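Local coordinates for Tox3 (Phaeosphaeria nodorum, PDB 6WES), which acts as a necrotrophic effector of a fungal wheat pathogen, a toxin probably recognised through the host sensitivity gene Snn3, at residues I7-R12 against Q100-G105; V27-D32 against V47-A52; L53-F58 against I75-D80. All coordinates share one frame; numbering follows the deposited sequence.

Contact 1 of 3, residues I7-R12 against Q100-G105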
loop_
_atom_site.group_PDB
_atom_site.type_symbol
_atom_site.label_atom_id
_atom_site.label_comp_id
_atom_site.label_asym_id
_atom_site.label_seq_id
_atom_site.Cartn_x
_atom_site.Cartn_y
_atom_site.Cartn_z
ATOM N N ILE A 7 -0.375 -11.244 -8.505
ATOM C CA ILE A 7 -1.403 -10.278 -8.855
ATOM C C ILE A 7 -0.883 -8.919 -8.440
ATOM O O ILE A 7 -0.192 -8.784 -7.430
ATOM C CB ILE A 7 -2.759 -10.610 -8.175
ATOM C CG1 ILE A 7 -3.839 -9.577 -8.534
ATOM C CG2 ILE A 7 -2.618 -10.663 -6.671
ATOM C CD1 ILE A 7 -4.475 -9.772 -9.885
ATOM N N ASN A 8 -1.246 -7.901 -9.200
ATOM C CA ASN A 8 -0.832 -6.539 -8.925
ATOM C C ASN A 8 -2.041 -5.706 -8.544
ATOM O O ASN A 8 -3.146 -5.925 -9.045
ATOM C CB ASN A 8 -0.139 -5.923 -10.144
ATOM C CG ASN A 8 1.328 -6.327 -10.242
ATOM O OD1 ASN A 8 2.236 -5.494 -10.102
ATOM N ND2 ASN A 8 1.565 -7.612 -10.457
ATOM N N PHE A 9 -1.821 -4.738 -7.659
ATOM C CA PHE A 9 -2.813 -3.741 -7.305
ATOM C C PHE A 9 -2.168 -2.363 -7.334
ATOM O O PHE A 9 -0.953 -2.213 -7.148
ATOM C CB PHE A 9 -3.322 -3.961 -5.871
ATOM C CG PHE A 9 -3.922 -5.317 -5.642
ATOM C CD1 PHE A 9 -5.045 -5.735 -6.365
ATOM C CD2 PHE A 9 -3.352 -6.195 -4.748
ATOM C CE1 PHE A 9 -5.597 -7.002 -6.160
ATOM C CE2 PHE A 9 -3.906 -7.449 -4.542
ATOM C CZ PHE A 9 -5.028 -7.848 -5.237
ATOM N N GLY A 10 -2.998 -1.349 -7.535
ATOM C CA GLY A 10 -2.496 0.007 -7.496
ATOM C C GLY A 10 -3.589 0.962 -7.068
ATOM O O GLY A 10 -4.749 0.821 -7.485
ATOM N N THR A 11 -3.244 1.949 -6.252
ATOM C CA THR A 11 -4.179 2.983 -5.827
ATOM C C THR A 11 -3.526 4.347 -5.987
ATOM O O THR A 11 -2.387 4.566 -5.537
ATOM C CB THR A 11 -4.623 2.739 -4.386
ATOM O OG1 THR A 11 -5.206 1.426 -4.317
ATOM C CG2 THR A 11 -5.625 3.793 -3.921
ATOM N N ARG A 12 -4.255 5.260 -6.611
ATOM C CA ARG A 12 -3.870 6.657 -6.719
ATOM C C ARG A 12 -4.662 7.436 -5.678
ATOM O O ARG A 12 -5.848 7.156 -5.450
ATOM C CB ARG A 12 -4.226 7.173 -8.127
ATOM C CG ARG A 12 -4.095 8.682 -8.344
ATOM C CD ARG A 12 -4.200 9.046 -9.821
ATOM N NE ARG A 12 -3.131 8.405 -10.589
ATOM C CZ ARG A 12 -3.043 8.427 -11.922
ATOM N NH1 ARG A 12 -3.975 9.056 -12.631
ATOM N NH2 ARG A 12 -2.026 7.839 -12.536
ATOM N N GLN A 100 -1.060 3.373 2.746
ATOM C CA GLN A 100 -2.031 2.909 1.754
ATOM C C GLN A 100 -2.377 1.443 1.985
ATOM O O GLN A 100 -1.526 0.562 1.744
ATOM C CB GLN A 100 -1.432 3.120 0.366
ATOM C CG GLN A 100 -2.262 2.571 -0.800
ATOM C CD GLN A 100 -3.606 3.249 -0.903
ATOM O OE1 GLN A 100 -3.690 4.409 -1.314
ATOM N NE2 GLN A 100 -4.673 2.539 -0.528
ATOM N N PRO A 101 -3.576 1.113 2.455
ATOM C CA PRO A 101 -3.949 -0.297 2.634
ATOM C C PRO A 101 -4.247 -0.976 1.309
ATOM O O PRO A 101 -4.688 -0.343 0.344
ATOM C CB PRO A 101 -5.228 -0.239 3.480
ATOM C CG PRO A 101 -5.345 1.166 3.971
ATOM C CD PRO A 101 -4.591 2.038 2.991
ATOM N N PHE A 102 -4.002 -2.293 1.284
ATOM C CA PHE A 102 -4.439 -3.173 0.202
ATOM C C PHE A 102 -4.966 -4.461 0.814
ATOM O O PHE A 102 -4.456 -4.922 1.836
ATOM C CB PHE A 102 -3.289 -3.560 -0.745
ATOM C CG PHE A 102 -2.739 -2.411 -1.550
ATOM C CD1 PHE A 102 -3.355 -2.047 -2.737
ATOM C CD2 PHE A 102 -1.613 -1.701 -1.121
ATOM C CE1 PHE A 102 -2.880 -0.990 -3.489
ATOM C CE2 PHE A 102 -1.107 -0.627 -1.873
ATOM C CZ PHE A 102 -1.746 -0.286 -3.057
ATOM N N THR A 103 -5.996 -5.033 0.198
ATOM C CA THR A 103 -6.595 -6.266 0.681
ATOM C C THR A 103 -6.675 -7.248 -0.471
ATOM O O THR A 103 -7.085 -6.882 -1.574
ATOM C CB THR A 103 -7.985 -6.037 1.275
ATOM O OG1 THR A 103 -7.861 -5.184 2.420
ATOM C CG2 THR A 103 -8.675 -7.351 1.673
ATOM N N LEU A 104 -6.277 -8.477 -0.199
ATOM C CA LEU A 104 -6.378 -9.595 -1.121
ATOM C C LEU A 104 -7.535 -10.456 -0.631
ATOM O O LEU A 104 -7.507 -10.929 0.513
ATOM C CB LEU A 104 -5.056 -10.359 -1.045
ATOM C CG LEU A 104 -4.769 -11.564 -1.906
ATOM C CD1 LEU A 104 -4.768 -11.203 -3.367
ATOM C CD2 LEU A 104 -3.423 -12.126 -1.479
ATOM N N GLY A 105 -8.540 -10.666 -1.480
ATOM C CA GLY A 105 -9.712 -11.459 -1.136
ATOM C C GLY A 105 -9.692 -12.792 -1.863
ATOM O O GLY A 105 -9.347 -12.850 -3.046
HETATM O O HOH W 1 -6.161 -0.020 -2.143
HETATM O O HOH W 2 -2.362 6.157 -2.985
#
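Two donors grip the carbonyl oxygen of Pro-101: the side-chain amide of Gln-100 and a water that also holds Thr-11 of the facing strand. Gln-100 NE2 donates to Pro-101 O at 3.0 Å, nearly straight at 169°, with the oxygen lying in the amide plane. The water donates to the same Pro-101 O and sits 2.8 Å from Thr-11 OG1, so one small molecule spans the two strands. A second water donates to both Gln-100 OE1 and Thr-11 O and makes a further bridge. The bend of the Gln-100 chain at chi2 (63°) carries CD round to lie near Thr-11, whose CG2 comes within 3.3 Å of Gln-100 OE1.

Beyond this end the contact is mostly apolar. Phe-102 and Thr-11 lie alongside each other and point in opposite directions, the Thr-11 hydroxyl beside the ring with OG1 3.5 Å from Phe-102 CE1. The same ring takes the CB of Phe-9, 3.7 Å from Phe-102 CD1. The Phe-9 ring is carried on toward Leu-104, whose CD1 meets it at the edge, in its plane, 3.8 Å from Phe-9 CZ; Ile-7 CG2 touches that same methyl at 4.0 Å.

Strands 2-16 and 92-105 are not neighbours in the sheet: their short segments run about antiparallel, 146° apart. With axes 8.6 Å from each other and side chains turned inward, they face one another across the interior of the beta barrel, and Trp-49 packs on both phenylalanines. The chemistry implies an apolar core of side chains, with two waters bridging the strands at the Thr-11/Gln-100 end, where a water meets Gln-100 OE1 and the carbonyl oxygens of Pro-101 and Gln-123 accept from NE2.

Contact 2 of 3, residues V27-D32 against V47-A52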
loop_
_atom_site.group_PDB
_atom_site.type_symbol
_atom_site.label_atom_id
_atom_site.label_comp_id
_atom_site.label_asym_id
_atom_site.label_seq_id
_atom_site.Cartn_x
_atom_site.Cartn_y
_atom_site.Cartn_z
ATOM N N VAL A 27 0.596 4.333 -5.767
ATOM C CA VAL A 27 1.240 3.266 -5.006
ATOM C C VAL A 27 0.842 1.953 -5.661
ATOM O O VAL A 27 -0.352 1.708 -5.874
ATOM C CB VAL A 27 0.795 3.287 -3.532
ATOM C CG1 VAL A 27 1.476 2.170 -2.753
ATOM C CG2 VAL A 27 1.127 4.630 -2.899
ATOM N N LYS A 28 1.819 1.127 -6.005
ATOM C CA LYS A 28 1.532 -0.160 -6.631
ATOM C C LYS A 28 2.238 -1.268 -5.868
ATOM O O LYS A 28 3.383 -1.107 -5.424
ATOM C CB LYS A 28 1.995 -0.187 -8.096
ATOM C CG LYS A 28 1.278 0.799 -8.999
ATOM C CD LYS A 28 1.835 0.722 -10.395
ATOM C CE LYS A 28 1.252 1.808 -11.296
ATOM N NZ LYS A 28 1.794 1.694 -12.691
ATOM N N VAL A 29 1.544 -2.394 -5.710
ATOM C CA VAL A 29 2.101 -3.549 -5.020
ATOM C C VAL A 29 1.855 -4.800 -5.846
ATOM O O VAL A 29 0.991 -4.837 -6.727
ATOM C CB VAL A 29 1.511 -3.725 -3.610
ATOM C CG1 VAL A 29 1.807 -2.489 -2.745
ATOM C CG2 VAL A 29 -0.004 -3.993 -3.676
ATOM N N ARG A 30 2.619 -5.848 -5.532
ATOM C CA ARG A 30 2.434 -7.174 -6.097
ATOM C C ARG A 30 2.255 -8.129 -4.929
ATOM O O ARG A 30 2.888 -7.951 -3.877
ATOM C CB ARG A 30 3.683 -7.559 -6.901
ATOM C CG ARG A 30 3.694 -8.996 -7.405
ATOM C CD ARG A 30 4.829 -9.192 -8.364
ATOM N NE ARG A 30 5.062 -10.613 -8.568
ATOM C CZ ARG A 30 5.509 -11.149 -9.698
ATOM N NH1 ARG A 30 5.761 -10.389 -10.759
ATOM N NH2 ARG A 30 5.680 -12.457 -9.765
ATOM N N ALA A 31 1.381 -9.120 -5.092
ATOM C CA ALA A 31 1.257 -10.213 -4.129
ATOM C C ALA A 31 1.589 -11.507 -4.846
ATOM O O ALA A 31 1.079 -11.764 -5.952
ATOM C CB ALA A 31 -0.146 -10.312 -3.526
ATOM N N ASP A 32 2.439 -12.320 -4.239
ATOM C CA ASP A 32 2.742 -13.642 -4.767
ATOM C C ASP A 32 2.133 -14.663 -3.816
ATOM O O ASP A 32 2.274 -14.534 -2.587
ATOM C CB ASP A 32 4.260 -13.836 -4.938
ATOM C CG ASP A 32 4.813 -13.108 -6.177
ATOM O OD1 ASP A 32 4.950 -13.722 -7.263
ATOM O OD2 ASP A 32 5.124 -11.907 -6.074
ATOM N N VAL A 47 1.458 -15.592 1.679
ATOM C CA VAL A 47 1.425 -14.455 0.764
ATOM C C VAL A 47 2.681 -13.617 0.973
ATOM O O VAL A 47 3.053 -13.315 2.117
ATOM C CB VAL A 47 0.156 -13.616 1.002
ATOM C CG1 VAL A 47 0.167 -12.354 0.175
ATOM C CG2 VAL A 47 -1.103 -14.440 0.696
ATOM N N THR A 48 3.329 -13.231 -0.120
ATOM C CA THR A 48 4.423 -12.260 -0.064
ATOM C C THR A 48 3.985 -11.006 -0.806
ATOM O O THR A 48 3.779 -11.044 -2.026
ATOM C CB THR A 48 5.679 -12.840 -0.715
ATOM O OG1 THR A 48 6.126 -13.971 0.054
ATOM C CG2 THR A 48 6.829 -11.806 -0.791
ATOM N N TRP A 49 3.870 -9.894 -0.090
ATOM C CA TRP A 49 3.631 -8.594 -0.720
ATOM C C TRP A 49 4.974 -7.973 -1.076
ATOM O O TRP A 49 5.944 -8.087 -0.300
ATOM C CB TRP A 49 2.930 -7.646 0.254
ATOM C CG TRP A 49 1.545 -8.050 0.701
ATOM C CD1 TRP A 49 1.216 -8.719 1.838
ATOM C CD2 TRP A 49 0.310 -7.741 0.044
ATOM N NE1 TRP A 49 -0.150 -8.848 1.938
ATOM C CE2 TRP A 49 -0.724 -8.255 0.847
ATOM C CE3 TRP A 49 -0.013 -7.066 -1.139
ATOM C CZ2 TRP A 49 -2.069 -8.111 0.512
ATOM C CZ3 TRP A 49 -1.353 -6.913 -1.467
ATOM C CH2 TRP A 49 -2.359 -7.442 -0.646
ATOM N N SER A 50 5.029 -7.272 -2.205
ATOM C CA SER A 50 6.264 -6.596 -2.587
ATOM C C SER A 50 5.960 -5.278 -3.286
ATOM O O SER A 50 4.858 -5.048 -3.792
ATOM C CB SER A 50 7.149 -7.478 -3.468
ATOM O OG SER A 50 6.469 -7.803 -4.664
ATOM N N ASN A 51 6.962 -4.403 -3.295
ATOM C CA ASN A 51 6.839 -3.104 -3.943
ATOM C C ASN A 51 6.783 -3.263 -5.456
ATOM O O ASN A 51 7.592 -3.991 -6.048
ATOM C CB ASN A 51 8.080 -2.270 -3.607
ATOM C CG ASN A 51 8.071 -0.910 -4.300
ATOM O OD1 ASN A 51 7.036 -0.259 -4.393
ATOM N ND2 ASN A 51 9.225 -0.483 -4.782
ATOM N N ALA A 52 5.830 -2.583 -6.091
ATOM C CA ALA A 52 5.892 -2.315 -7.520
ATOM C C ALA A 52 6.123 -0.841 -7.828
ATOM O O ALA A 52 6.812 -0.529 -8.798
ATOM C CB ALA A 52 4.629 -2.832 -8.236
HETATM O O HOH W 3 5.440 -10.273 -4.100
#
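Ala-31 CB lies over one face of the Trp-49 indole, toward its rim, 4.0 Å from Trp-49 CE3, and Val-47 CG1 covers the rim of the same ring face. Val-29 comes in at the ring edge, its CG2 3.9 Å from Trp-49 CZ3. The face with Arg-30, Asp-32, Thr-48 and Ser-50 is polar. Arg-30, CG anti to the backbone N (chi1 173°) and the rest stretched out, reaches along its own strand and grips Asp-32 side-on: NE bonds OD2 at 2.8 Å, while NH2 meets the syn lone pair of OD1 in the guanidinium plane. A water within bonding distance of Asp-32 OD2, Thr-48 O and Ser-50 OG probably shares its two protons among the acceptors around it.

What positions both faces is the antiparallel pairing behind them. Arg-30 and Ser-50 exchange two backbone hydrogen bonds, as do Asp-32 and Thr-48. At the far end Ala-52 N still reaches Lys-28 O at 2.9 Å, but from above the carbonyl plane, where the chain turns a corner.

The pair belongs to the hairpin of strands 23-36 and 45-53; strand 2-16 flanks the first and strand 63-66 the second, while Phe-102 of strand 92-105 packs on Val-29 from across the barrel.

Contact 3 of 3, residues L53-F58 against I75-D80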
loop_
_atom_site.group_PDB
_atom_site.type_symbol
_atom_site.label_atom_id
_atom_site.label_comp_id
_atom_site.label_asym_id
_atom_site.label_seq_id
_atom_site.Cartn_x
_atom_site.Cartn_y
_atom_site.Cartn_z
ATOM N N LEU A 53 5.599 0.069 -7.009
ATOM C CA LEU A 53 5.892 1.496 -7.157
ATOM C C LEU A 53 5.619 2.191 -5.838
ATOM O O LEU A 53 4.501 2.106 -5.321
ATOM C CB LEU A 53 5.021 2.131 -8.238
ATOM C CG LEU A 53 5.155 3.656 -8.312
ATOM C CD1 LEU A 53 6.533 4.030 -8.802
ATOM C CD2 LEU A 53 4.090 4.243 -9.215
ATOM N N ASN A 54 6.616 2.916 -5.335
ATOM C CA ASN A 54 6.511 3.859 -4.223
ATOM C C ASN A 54 6.295 3.224 -2.861
ATOM O O ASN A 54 5.928 3.925 -1.918
ATOM C CB ASN A 54 5.480 4.963 -4.473
ATOM C CG ASN A 54 5.999 6.017 -5.413
ATOM O OD1 ASN A 54 7.210 6.254 -5.486
ATOM N ND2 ASN A 54 5.099 6.659 -6.139
ATOM N N VAL A 55 6.544 1.938 -2.675
ATOM C CA VAL A 55 6.444 1.348 -1.345
ATOM C C VAL A 55 7.834 1.230 -0.742
ATOM O O VAL A 55 8.685 0.482 -1.248
ATOM C CB VAL A 55 5.721 -0.006 -1.355
ATOM C CG1 VAL A 55 5.567 -0.517 0.086
ATOM C CG2 VAL A 55 4.380 0.111 -2.026
ATOM N N ASP A 56 8.052 1.954 0.355
ATOM C CA ASP A 56 9.309 1.880 1.087
ATOM C C ASP A 56 9.339 0.730 2.080
ATOM O O ASP A 56 10.416 0.189 2.365
ATOM C CB ASP A 56 9.533 3.216 1.793
ATOM C CG ASP A 56 9.688 4.341 0.801
ATOM O OD1 ASP A 56 10.674 4.289 0.064
ATOM O OD2 ASP A 56 8.817 5.235 0.680
ATOM N N ARG A 57 8.189 0.338 2.616
ATOM C CA ARG A 57 8.093 -0.798 3.530
ATOM C C ARG A 57 6.619 -1.100 3.695
ATOM O O ARG A 57 5.760 -0.256 3.412
ATOM C CB ARG A 57 8.747 -0.537 4.897
ATOM C CG ARG A 57 8.184 0.647 5.637
ATOM C CD ARG A 57 8.910 0.902 6.971
ATOM N NE ARG A 57 8.443 2.160 7.528
ATOM C CZ ARG A 57 7.379 2.277 8.321
ATOM N NH1 ARG A 57 6.693 1.203 8.692
ATOM N NH2 ARG A 57 6.999 3.488 8.735
ATOM N N PHE A 58 6.327 -2.297 4.162
ATOM C CA PHE A 58 4.979 -2.705 4.502
ATOM C C PHE A 58 4.849 -2.790 6.013
ATOM O O PHE A 58 5.829 -3.018 6.726
ATOM C CB PHE A 58 4.660 -4.067 3.905
ATOM C CG PHE A 58 4.510 -4.051 2.400
ATOM C CD1 PHE A 58 3.276 -3.848 1.832
ATOM C CD2 PHE A 58 5.612 -4.248 1.568
ATOM C CE1 PHE A 58 3.127 -3.860 0.455
ATOM C CE2 PHE A 58 5.468 -4.246 0.186
ATOM C CZ PHE A 58 4.232 -4.059 -0.368
ATOM N N ILE A 75 -2.805 -5.504 4.184
ATOM C CA ILE A 75 -1.493 -4.964 4.530
ATOM C C ILE A 75 -1.530 -3.457 4.321
ATOM O O ILE A 75 -2.372 -2.946 3.592
ATOM C CB ILE A 75 -0.407 -5.640 3.658
ATOM C CG1 ILE A 75 0.986 -5.540 4.300
ATOM C CG2 ILE A 75 -0.395 -5.095 2.253
ATOM C CD1 ILE A 75 1.153 -6.455 5.539
ATOM N N THR A 76 -0.615 -2.735 4.965
ATOM C CA THR A 76 -0.473 -1.301 4.727
ATOM C C THR A 76 0.871 -1.045 4.057
ATOM O O THR A 76 1.918 -1.441 4.589
ATOM C CB THR A 76 -0.582 -0.530 6.047
ATOM O OG1 THR A 76 -1.880 -0.764 6.621
ATOM C CG2 THR A 76 -0.358 0.974 5.828
ATOM N N ALA A 77 0.853 -0.404 2.893
ATOM C CA ALA A 77 2.073 0.033 2.225
ATOM C C ALA A 77 2.430 1.433 2.698
ATOM O O ALA A 77 1.556 2.310 2.755
ATOM C CB ALA A 77 1.845 0.034 0.711
ATOM N N ILE A 78 3.696 1.658 3.018
ATOM C CA ILE A 78 4.167 2.935 3.544
ATOM C C ILE A 78 5.085 3.570 2.512
ATOM O O ILE A 78 6.021 2.919 2.029
ATOM C CB ILE A 78 4.950 2.729 4.854
ATOM C CG1 ILE A 78 4.167 1.910 5.872
ATOM C CG2 ILE A 78 5.382 4.085 5.433
ATOM C CD1 ILE A 78 2.991 2.656 6.449
ATOM N N HIS A 79 4.845 4.848 2.195
ATOM C CA HIS A 79 5.614 5.610 1.225
ATOM C C HIS A 79 6.039 6.913 1.891
ATOM O O HIS A 79 5.186 7.656 2.373
ATOM C CB HIS A 79 4.723 5.903 -0.002
ATOM C CG HIS A 79 5.307 6.883 -0.974
ATOM N ND1 HIS A 79 6.601 6.817 -1.430
ATOM C CD2 HIS A 79 4.743 7.947 -1.598
ATOM C CE1 HIS A 79 6.821 7.802 -2.284
ATOM N NE2 HIS A 79 5.704 8.499 -2.407
ATOM N N ASP A 80 7.344 7.187 1.931
ATOM C CA ASP A 80 7.886 8.423 2.499
ATOM C C ASP A 80 8.456 9.305 1.389
ATOM O O ASP A 80 9.107 8.805 0.467
ATOM C CB ASP A 80 9.011 8.101 3.503
ATOM C CG ASP A 80 8.556 7.148 4.596
ATOM O OD1 ASP A 80 7.536 7.454 5.242
ATOM O OD2 ASP A 80 9.197 6.081 4.797
HETATM O O HOH W 4 9.080 5.219 7.514
#
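Asp-56 and Arg-57 both face Ile-78, a classic beta bulge where a short edge strand joins strand 72-85. Asp-56 N bonds Ile-78 O at 2.8 Å, and Arg-57 N adds a weak bond to that oxygen. Ile-78 N returns a bond to Arg-57 O, 174° in its C=O to donor angle, before Phe-58 pairs with Ala-77.

The Asp-56 side chain points at the partner strand, CG anti to the carbonyl carbon (chi1 -64°), and OD2 accepts from Asp-80 N at 2.7 Å on its anti side and, weakly, from His-79 ND1 at the imidazole edge. Over the His-79 ring centre sits Asn-54 CB, a CH-pi contact of 3.8 Å to the centroid; the amide follows, stacked with its plane 23° from the ring. His-79 NE2 is hydrogen-bonded to Arg-25 NH2, and Asn-54 ND2 to Asp-26 O. Arg-57 lays one guanidinium face on Ile-78 CG2, 3.7 Å from NH2, while a water links NH2 to Asp-80 OD2; Asp-80 OD1 accepts from Gln-97 NE2 of strand 92-105.

On the other face Val-55 CG2 meets Ala-77 CB at 3.7 Å, and the Phe-58 and Ile-75 side chains cross at about a right angle, CD1 touching CG1 at 3.8 Å, with Val-55 CG1 over the rim of the phenyl face.

Strand 92-105 pairs with the other edge of strand 72-85, and Val-55 and Phe-58 pack on Val-29 of strand 23-36.

All three contacts lie within the one antiparallel sheet that curls into the barrel of this effector, their centres 8 to 11 Å apart. Along the chain contacts 2 and 3 follow in series, both nested inside the long loop closed by contact 1. Segment 27-32 is hydrogen-bonded through its backbone to segment 7-12, and segment 75-80 likewise to segment 100-105; contact 1 spans the interior between them. Contacts 2 and 3 meet directly, Trp-49 packing on Ile-75 and Val-27 on Val-55, consistent with one shared core; the chain turns its corner at Ala-52, between the two contacts. This chain is the C-terminal part of a longer precursor, probably the mature toxin left after pro-domain processing.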